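Local coordinates for protein aminopentol aminotransferase (PDB 6HBS) that uses pyridoxal 5'-phosphate to deaminate aminopentol (hydrolysed fumonisin B1) to its 2-keto form, passing the amino group preferably to pyruvate, at residues 55-59 and 388-392; 328-334 and 396-401. All blocks are in the same frame, centred on the assembly; numbering follows the deposited sequence.

Contact 1: 55-59 and 388-392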
ATOM      1  N   TYR A  55      -5.426  -9.139  26.314  1.00 20.38           N
ATOM      2  CA  TYR A  55      -5.614  -7.737  26.628  1.00 19.24           C
ATOM      3  C   TYR A  55      -6.884  -7.252  25.953  1.00 19.28           C
ATOM      4  O   TYR A  55      -7.093  -7.485  24.738  1.00 18.83           O
ATOM      5  CB  TYR A  55      -4.459  -6.838  26.155  1.00 19.92           C
ATOM      6  CG  TYR A  55      -3.087  -7.304  26.554  1.00 19.48           C
ATOM      7  CD1 TYR A  55      -2.393  -8.196  25.755  1.00 20.43           C
ATOM      8  CD2 TYR A  55      -2.503  -6.905  27.744  1.00 20.22           C
ATOM      9  CE1 TYR A  55      -1.144  -8.651  26.120  1.00 20.98           C
ATOM     10  CE2 TYR A  55      -1.263  -7.384  28.139  1.00 20.57           C
ATOM     11  CZ  TYR A  55      -0.566  -8.227  27.303  1.00 20.46           C
ATOM     12  OH  TYR A  55       0.677  -8.693  27.616  1.00 22.82           O
ATOM     13  N   ILE A  56      -7.702  -6.523  26.718  1.00 17.89           N
ATOM     14  CA  ILE A  56      -8.743  -5.733  26.114  1.00 17.61           C
ATOM     15  C   ILE A  56      -8.041  -4.586  25.373  1.00 17.87           C
ATOM     16  O   ILE A  56      -7.275  -3.825  25.975  1.00 19.29           O
ATOM     17  CB  ILE A  56      -9.757  -5.232  27.157  1.00 17.70           C
ATOM     18  CG1 ILE A  56     -10.383  -6.392  27.939  1.00 20.81           C
ATOM     19  CG2 ILE A  56     -10.818  -4.405  26.464  1.00 17.34           C
ATOM     20  CD1 ILE A  56     -11.162  -5.949  29.177  1.00 22.94           C
ATOM     21  N   ASP A  57      -8.316  -4.475  24.067  1.00 17.61           N
ATOM     22  CA  ASP A  57      -7.466  -3.698  23.170  1.00 17.49           C
ATOM     23  C   ASP A  57      -8.071  -2.311  22.893  1.00 17.05           C
ATOM     24  O   ASP A  57      -9.007  -2.209  22.139  1.00 18.40           O
ATOM     25  CB  ASP A  57      -7.237  -4.499  21.889  1.00 17.75           C
ATOM     26  CG  ASP A  57      -6.535  -3.725  20.786  1.00 17.39           C
ATOM     27  OD1 ASP A  57      -5.698  -2.863  21.112  1.00 17.45           O
ATOM     28  OD2 ASP A  57      -6.920  -3.938  19.619  1.00 19.91           O
ATOM     29  N   TYR A  58      -7.492  -1.243  23.466  1.00 16.77           N
ATOM     30  CA  TYR A  58      -7.986   0.117  23.211  1.00 17.58           C
ATOM     31  C   TYR A  58      -7.199   0.788  22.076  1.00 18.09           C
ATOM     32  O   TYR A  58      -7.413   1.958  21.812  1.00 18.42           O
ATOM     33  CB  TYR A  58      -8.048   0.954  24.505  1.00 18.17           C
ATOM     34  CG  TYR A  58      -9.148   0.460  25.404  1.00 17.73           C
ATOM     35  CD1 TYR A  58     -10.460   0.821  25.164  1.00 20.16           C
ATOM     36  CD2 TYR A  58      -8.905  -0.480  26.381  1.00 19.54           C
ATOM     37  CE1 TYR A  58     -11.503   0.323  25.937  1.00 21.38           C
ATOM     38  CE2 TYR A  58      -9.935  -1.016  27.144  1.00 21.83           C
ATOM     39  CZ  TYR A  58     -11.236  -0.582  26.948  1.00 21.60           C
ATOM     40  OH  TYR A  58     -12.276  -1.090  27.669  1.00 21.02           O
ATOM     41  N   MET A  59      -6.356   0.037  21.360  1.00 18.40           N
ATOM     42  CA  MET A  59      -5.764   0.569  20.112  1.00 18.93           C
ATOM     43  C   MET A  59      -6.606   0.197  18.892  1.00 17.95           C
ATOM     44  O   MET A  59      -6.530   0.857  17.867  1.00 17.81           O
ATOM     45  CB  MET A  59      -4.349   0.053  19.878  1.00 18.57           C
ATOM     46  CG  MET A  59      -3.364   0.430  20.917  1.00 20.98           C
ATOM     47  SD  MET A  59      -3.623   2.066  21.595  1.00 26.30           S
ATOM     48  CE  MET A  59      -3.333   3.163  20.224  1.00 23.19           C
ATOM     49  N   ASP A 388     -16.599  -5.585  29.165  1.00 24.14           N
ATOM     50  CA  ASP A 388     -15.224  -5.175  28.878  1.00 23.80           C
ATOM     51  C   ASP A 388     -14.886  -3.881  29.630  1.00 20.10           C
ATOM     52  O   ASP A 388     -13.826  -3.759  30.179  1.00 21.27           O
ATOM     53  CB  ASP A 388     -15.000  -4.960  27.381  1.00 22.79           C
ATOM     54  CG  ASP A 388     -15.072  -6.242  26.583  1.00 26.15           C
ATOM     55  OD1 ASP A 388     -14.834  -7.308  27.170  1.00 29.51           O
ATOM     56  OD2 ASP A 388     -15.418  -6.162  25.396  1.00 27.21           O
ATOM     57  N   VAL A 389     -15.777  -2.889  29.567  1.00 22.50           N
ATOM     58  CA  VAL A 389     -15.544  -1.589  30.227  1.00 22.47           C
ATOM     59  C   VAL A 389     -15.487  -1.786  31.758  1.00 22.86           C
ATOM     60  O   VAL A 389     -14.610  -1.242  32.425  1.00 21.79           O
ATOM     61  CB  VAL A 389     -16.580  -0.538  29.793  1.00 23.19           C
ATOM     62  CG1 VAL A 389     -16.354   0.787  30.518  1.00 23.05           C
ATOM     63  CG2 VAL A 389     -16.552  -0.311  28.282  1.00 25.01           C
ATOM     64  N   THR A 390     -16.348  -2.651  32.311  1.00 22.34           N
ATOM     65  CA  THR A 390     -16.305  -2.898  33.744  1.00 23.80           C
ATOM     66  C   THR A 390     -14.956  -3.481  34.129  1.00 23.16           C
ATOM     67  O   THR A 390     -14.333  -3.001  35.090  1.00 22.54           O
ATOM     68  CB  THR A 390     -17.439  -3.819  34.210  1.00 25.69           C
ATOM     69  OG1 THR A 390     -18.658  -3.176  33.873  1.00 28.89           O
ATOM     70  CG2 THR A 390     -17.432  -4.057  35.697  1.00 29.30           C
ATOM     71  N   GLU A 391     -14.498  -4.496  33.385  1.00 23.51           N
ATOM     72  CA  GLU A 391     -13.231  -5.157  33.684  1.00 24.45           C
ATOM     73  C   GLU A 391     -12.057  -4.203  33.418  1.00 23.40           C
ATOM     74  O   GLU A 391     -11.025  -4.259  34.109  1.00 21.69           O
ATOM     75  CB  GLU A 391     -13.086  -6.458  32.879  1.00 29.42           C
ATOM     76  CG  GLU A 391     -13.815  -7.635  33.511  1.00 35.24           C
ATOM     77  CD  GLU A 391     -13.505  -7.855  34.990  1.00 40.56           C
ATOM     78  OE1 GLU A 391     -12.329  -8.101  35.327  1.00 43.42           O
ATOM     79  OE2 GLU A 391     -14.431  -7.705  35.810  1.00 43.65           O
ATOM     80  N   THR A 392     -12.201  -3.325  32.419  1.00 22.06           N
ATOM     81  CA  THR A 392     -11.147  -2.349  32.157  1.00 22.16           C
ATOM     82  C   THR A 392     -10.921  -1.495  33.417  1.00 21.90           C
ATOM     83  O   THR A 392      -9.798  -1.241  33.843  1.00 20.31           O
ATOM     84  CB  THR A 392     -11.518  -1.517  30.928  1.00 22.42           C
ATOM     85  OG1 THR A 392     -11.523  -2.406  29.803  1.00 22.27           O
ATOM     86  CG2 THR A 392     -10.575  -0.365  30.726  1.00 23.06           C
TER
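This small, buried strand-to-helix contact packs the mixed four-stranded sheet, through the end of strand 54-57 and the turn after it, against the first turns of helix 386-405, consistent with the small domain of a class-III (fold type I) aminotransferase and away from the cofactor site. The axes of 55-57 and 388-392 cross at -118°, 10.0 Å apart, and 224 Å² is buried. One direct hydrogen bond joins the segments: Tyr-58 OH donates to Thr-392 OG1 at 2.6 Å. Thr-392 OG1 donates to Asp-388 O at 2.7 Å, so the phenol starts a short relay that ends on the helix backbone. Ile-56 adds apolar packing, CD1 to Glu-391 CB at 4.2 Å and CG2 to Asp-388 CB at 4.3 Å; Ile-56 CD1 also makes van der Waals contact with Asp-388 O and Thr-392 OG1, each at 3.6 Å. The Asp-388 carboxylate forms a salt bridge with Arg-46 on strand 46-49. Backbone bonds tie Ile-56 to Tyr-371 of neighbouring strand 370-371, while Tyr-58 and Thr-392 both touch Leu-321 of helix 310-332.

Contact 2: 328-334 and 396-401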
ATOM      1  N   GLN A 328     -12.440   7.669  39.009  1.00 26.10           N
ATOM      2  CA  GLN A 328     -11.269   7.034  39.636  1.00 25.09           C
ATOM      3  C   GLN A 328     -10.130   8.022  39.870  1.00 26.69           C
ATOM      4  O   GLN A 328      -9.462   7.919  40.888  1.00 29.18           O
ATOM      5  CB  GLN A 328     -10.727   5.892  38.779  1.00 26.80           C
ATOM      6  CG  GLN A 328     -11.586   4.653  38.828  1.00 26.82           C
ATOM      7  CD  GLN A 328     -11.062   3.565  37.917  1.00 30.23           C
ATOM      8  OE1 GLN A 328     -10.026   3.701  37.254  1.00 27.38           O
ATOM      9  NE2 GLN A 328     -11.757   2.451  37.940  1.00 28.54           N
ATOM     10  N   SER A 329      -9.912   8.945  38.925  1.00 28.73           N
ATOM     11  CA  SER A 329      -8.844   9.953  39.012  1.00 28.47           C
ATOM     12  C   SER A 329      -9.065  10.887  40.212  1.00 29.17           C
ATOM     13  O   SER A 329      -8.146  11.144  40.947  1.00 30.32           O
ATOM     14  CB  SER A 329      -8.685  10.738  37.733  1.00 29.20           C
ATOM     15  OG  SER A 329      -9.733  11.677  37.556  1.00 38.78           O
ATOM     16  N   GLN A 330     -10.291  11.382  40.397  1.00 28.09           N
ATOM     17  CA  GLN A 330     -10.631  12.199  41.564  1.00 30.60           C
ATOM     18  C   GLN A 330     -10.369  11.417  42.867  1.00 31.54           C
ATOM     19  O   GLN A 330      -9.800  11.972  43.806  1.00 33.64           O
ATOM     20  CB  GLN A 330     -12.071  12.694  41.445  1.00 30.59           C
ATOM     21  CG  GLN A 330     -12.224  13.897  40.524  1.00 31.34           C
ATOM     22  CD  GLN A 330     -13.389  14.779  40.914  1.00 32.98           C
ATOM     23  OE1 GLN A 330     -13.455  15.273  42.051  1.00 34.46           O
ATOM     24  NE2 GLN A 330     -14.311  15.008  39.975  1.00 27.26           N
ATOM     25  N   ARG A 331     -10.744  10.131  42.900  1.00 31.71           N
ATOM     26  CA  ARG A 331     -10.684   9.269  44.082  1.00 38.06           C
ATOM     27  C   ARG A 331      -9.230   9.029  44.518  1.00 40.37           C
ATOM     28  O   ARG A 331      -8.945   8.906  45.705  1.00 41.89           O
ATOM     29  CB  ARG A 331     -11.399   7.942  43.792  1.00 43.27           C
ATOM     30  CG  ARG A 331     -11.541   7.027  45.001  1.00 50.94           C
ATOM     31  CD  ARG A 331     -12.292   5.738  44.701  1.00 55.66           C
ATOM     32  NE  ARG A 331     -11.414   4.690  44.188  1.00 65.71           N
ATOM     33  CZ  ARG A 331     -10.491   4.047  44.907  1.00 72.75           C
ATOM     34  NH1 ARG A 331     -10.276   4.377  46.172  1.00 77.56           N
ATOM     35  NH2 ARG A 331      -9.784   3.074  44.360  1.00 78.72           N
ATOM     36  N   HIS A 332      -8.324   8.905  43.548  1.00 39.45           N
ATOM     37  CA  HIS A 332      -6.913   8.622  43.794  1.00 38.38           C
ATOM     38  C   HIS A 332      -6.063   9.906  43.828  1.00 38.68           C
ATOM     39  O   HIS A 332      -4.861   9.823  44.105  1.00 40.73           O
ATOM     40  CB  HIS A 332      -6.382   7.688  42.700  1.00 39.40           C
ATOM     41  CG  HIS A 332      -6.757   6.259  42.870  1.00 38.06           C
ATOM     42  ND1 HIS A 332      -7.798   5.689  42.172  1.00 41.31           N
ATOM     43  CD2 HIS A 332      -6.201   5.277  43.605  1.00 39.87           C
ATOM     44  CE1 HIS A 332      -7.881   4.414  42.482  1.00 40.05           C
ATOM     45  NE2 HIS A 332      -6.906   4.133  43.361  1.00 41.64           N
ATOM     46  N   GLY A 333      -6.661  11.061  43.494  1.00 38.49           N
ATOM     47  CA  GLY A 333      -5.986  12.367  43.521  1.00 38.86           C
ATOM     48  C   GLY A 333      -4.938  12.509  42.427  1.00 39.85           C
ATOM     49  O   GLY A 333      -3.917  13.159  42.634  1.00 37.99           O
ATOM     50  N   LEU A 334      -5.183  11.895  41.259  1.00 38.61           N
ATOM     51  CA  LEU A 334      -4.274  11.971  40.118  1.00 39.23           C
ATOM     52  C   LEU A 334      -5.060  12.489  38.917  1.00 37.13           C
ATOM     53  O   LEU A 334      -5.689  11.698  38.232  1.00 42.90           O
ATOM     54  CB  LEU A 334      -3.721  10.579  39.799  1.00 40.88           C
ATOM     55  CG  LEU A 334      -2.540  10.088  40.628  1.00 45.14           C
ATOM     56  CD1 LEU A 334      -2.260   8.620  40.314  1.00 46.27           C
ATOM     57  CD2 LEU A 334      -1.292  10.923  40.374  1.00 46.31           C
ATOM     58  N   THR A 396      -7.771  -0.410  35.654  1.00 22.72           N
ATOM     59  CA  THR A 396      -7.306   0.970  35.720  1.00 24.45           C
ATOM     60  C   THR A 396      -7.256   1.430  37.183  1.00 25.28           C
ATOM     61  O   THR A 396      -6.397   2.220  37.563  1.00 26.77           O
ATOM     62  CB  THR A 396      -8.147   1.913  34.857  1.00 23.69           C
ATOM     63  OG1 THR A 396      -9.519   1.890  35.228  1.00 21.45           O
ATOM     64  CG2 THR A 396      -8.007   1.599  33.382  1.00 24.31           C
ATOM     65  N   ASP A 397      -8.168   0.908  37.995  1.00 28.07           N
ATOM     66  CA  ASP A 397      -8.205   1.228  39.433  1.00 29.09           C
ATOM     67  C   ASP A 397      -6.907   0.754  40.079  1.00 29.67           C
ATOM     68  O   ASP A 397      -6.223   1.537  40.760  1.00 28.58           O
ATOM     69  CB  ASP A 397      -9.422   0.602  40.115  1.00 32.54           C
ATOM     70  CG  ASP A 397      -9.581   1.123  41.538  1.00 41.20           C
ATOM     71  OD1 ASP A 397      -9.981   2.302  41.688  1.00 42.46           O
ATOM     72  OD2 ASP A 397      -9.213   0.383  42.469  1.00 44.80           O
ATOM     73  N   ARG A 398      -6.554  -0.522  39.828  1.00 30.23           N
ATOM     74  CA  ARG A 398      -5.310  -1.082  40.339  1.00 30.93           C
ATOM     75  C   ARG A 398      -4.098  -0.311  39.803  1.00 29.96           C
ATOM     76  O   ARG A 398      -3.047  -0.251  40.450  1.00 30.10           O
ATOM     77  CB  ARG A 398      -5.242  -2.580  40.020  1.00 32.40           C
ATOM     78  CG  ARG A 398      -6.269  -3.368  40.824  1.00 39.32           C
ATOM     79  CD  ARG A 398      -6.072  -4.866  40.851  1.00 44.84           C
ATOM     80  NE  ARG A 398      -6.156  -5.444  39.524  1.00 52.00           N
ATOM     81  CZ  ARG A 398      -7.287  -5.720  38.882  1.00 56.14           C
ATOM     82  NH1 ARG A 398      -8.446  -5.576  39.506  1.00 56.62           N
ATOM     83  NH2 ARG A 398      -7.245  -6.118  37.615  1.00 50.97           N
ATOM     84  N   ALA A 399      -4.221   0.250  38.596  1.00 28.82           N
ATOM     85  CA  ALA A 399      -3.114   0.919  37.965  1.00 28.03           C
ATOM     86  C   ALA A 399      -2.856   2.259  38.658  1.00 25.97           C
ATOM     87  O   ALA A 399      -1.705   2.628  38.879  1.00 27.00           O
ATOM     88  CB  ALA A 399      -3.374   1.072  36.475  1.00 27.16           C
ATOM     89  N   PHE A 400      -3.926   2.997  38.959  1.00 26.94           N
ATOM     90  CA  PHE A 400      -3.832   4.230  39.753  1.00 28.77           C
ATOM     91  C   PHE A 400      -3.142   3.942  41.093  1.00 29.99           C
ATOM     92  O   PHE A 400      -2.214   4.674  41.465  1.00 30.21           O
ATOM     93  CB  PHE A 400      -5.210   4.863  39.968  1.00 29.34           C
ATOM     94  CG  PHE A 400      -5.755   5.643  38.795  1.00 28.10           C
ATOM     95  CD1 PHE A 400      -5.163   6.827  38.386  1.00 32.53           C
ATOM     96  CD2 PHE A 400      -6.886   5.223  38.130  1.00 27.01           C
ATOM     97  CE1 PHE A 400      -5.661   7.524  37.293  1.00 31.69           C
ATOM     98  CE2 PHE A 400      -7.392   5.931  37.053  1.00 29.93           C
ATOM     99  CZ  PHE A 400      -6.770   7.072  36.627  1.00 29.99           C
ATOM    100  N   SER A 401      -3.531   2.841  41.765  1.00 30.04           N
ATOM    101  CA  SER A 401      -2.933   2.466  43.077  1.00 33.00           C
ATOM    102  C   SER A 401      -1.443   2.205  42.901  1.00 34.84           C
ATOM    103  O   SER A 401      -0.650   2.675  43.712  1.00 36.73           O
ATOM    104  CB  SER A 401      -3.583   1.254  43.716  1.00 32.56           C
ATOM    105  OG  SER A 401      -4.963   1.473  43.909  1.00 32.02           O
TER
HETATM  106  O   HOH W   1     -12.678   4.164  42.127  1.00 45.40           O
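A salt bridge from Arg-331 NH2 to Asp-397 OD1, 2.8 Å long, is the strongest polar link between helix 310-332 and helix 386-405; its N-H...O angle of 172° makes it a near-linear hydrogen bond as well. Water 1 supplements it, accepting from Arg-331 NE at 2.5 Å and donating weakly to Asp-397 OD1 at 3.3 Å. Gln-328 OE1 lies 2.8 Å from Thr-396 OG1; Gln-328 NE2 donates to Leu-393 O, which Thr-396 OG1 can also reach. His-332 NE2 and Ser-401 OG share a weak hydrogen bond of 3.3 Å, while His-332 ND1 donates to Gln-328 O at 3.1 Å. The two helices pack side by side, away from the cofactor and metal sites, their short axes 29° apart in direction and 10.3 Å from each other. A Schellman motif ends helix 310-332: phi is 70° at Gly-333, Leu-334 N bonds to Ser-329 O at 3.1 Å and Gly-333 N weakly to Gln-330 O at 3.3 Å, turning Leu-334 toward Phe-400. Phe-400 CB sits 3.5 Å from the His-332 ring centroid, a CH-pi contact. Leu-334 CD1 meets the ring edge at Phe-400 CD1, 3.9 Å away. Phe-400 also reaches Trp-361 of helix 356-367 and Phe-349 of strand 346-349.

Overall arrangement
After helix 5-17, the chain forms strands 39-43, 46-49 and 54-57, then runs through the large seven-stranded sheet and its helices before reaching helix 310-332, whose end supplies 328-334. It continues through strands 336-339 and 346-349, helix 356-367 and strand 370-371 into helix 386-405. There 388-392 closes contact 1 across 328 intervening residues, and 396-401 closes contact 2 across 61. The order 55-59, 328-334, 388-392, 396-401 makes the two closures cross. Their centres lie 16 Å apart, and they share helix 386-405: its beginning is tied to the sheet built from strands 39-43, 46-49 and 54-57 and completed by 370-371, and its later turns to the end of helix 310-332.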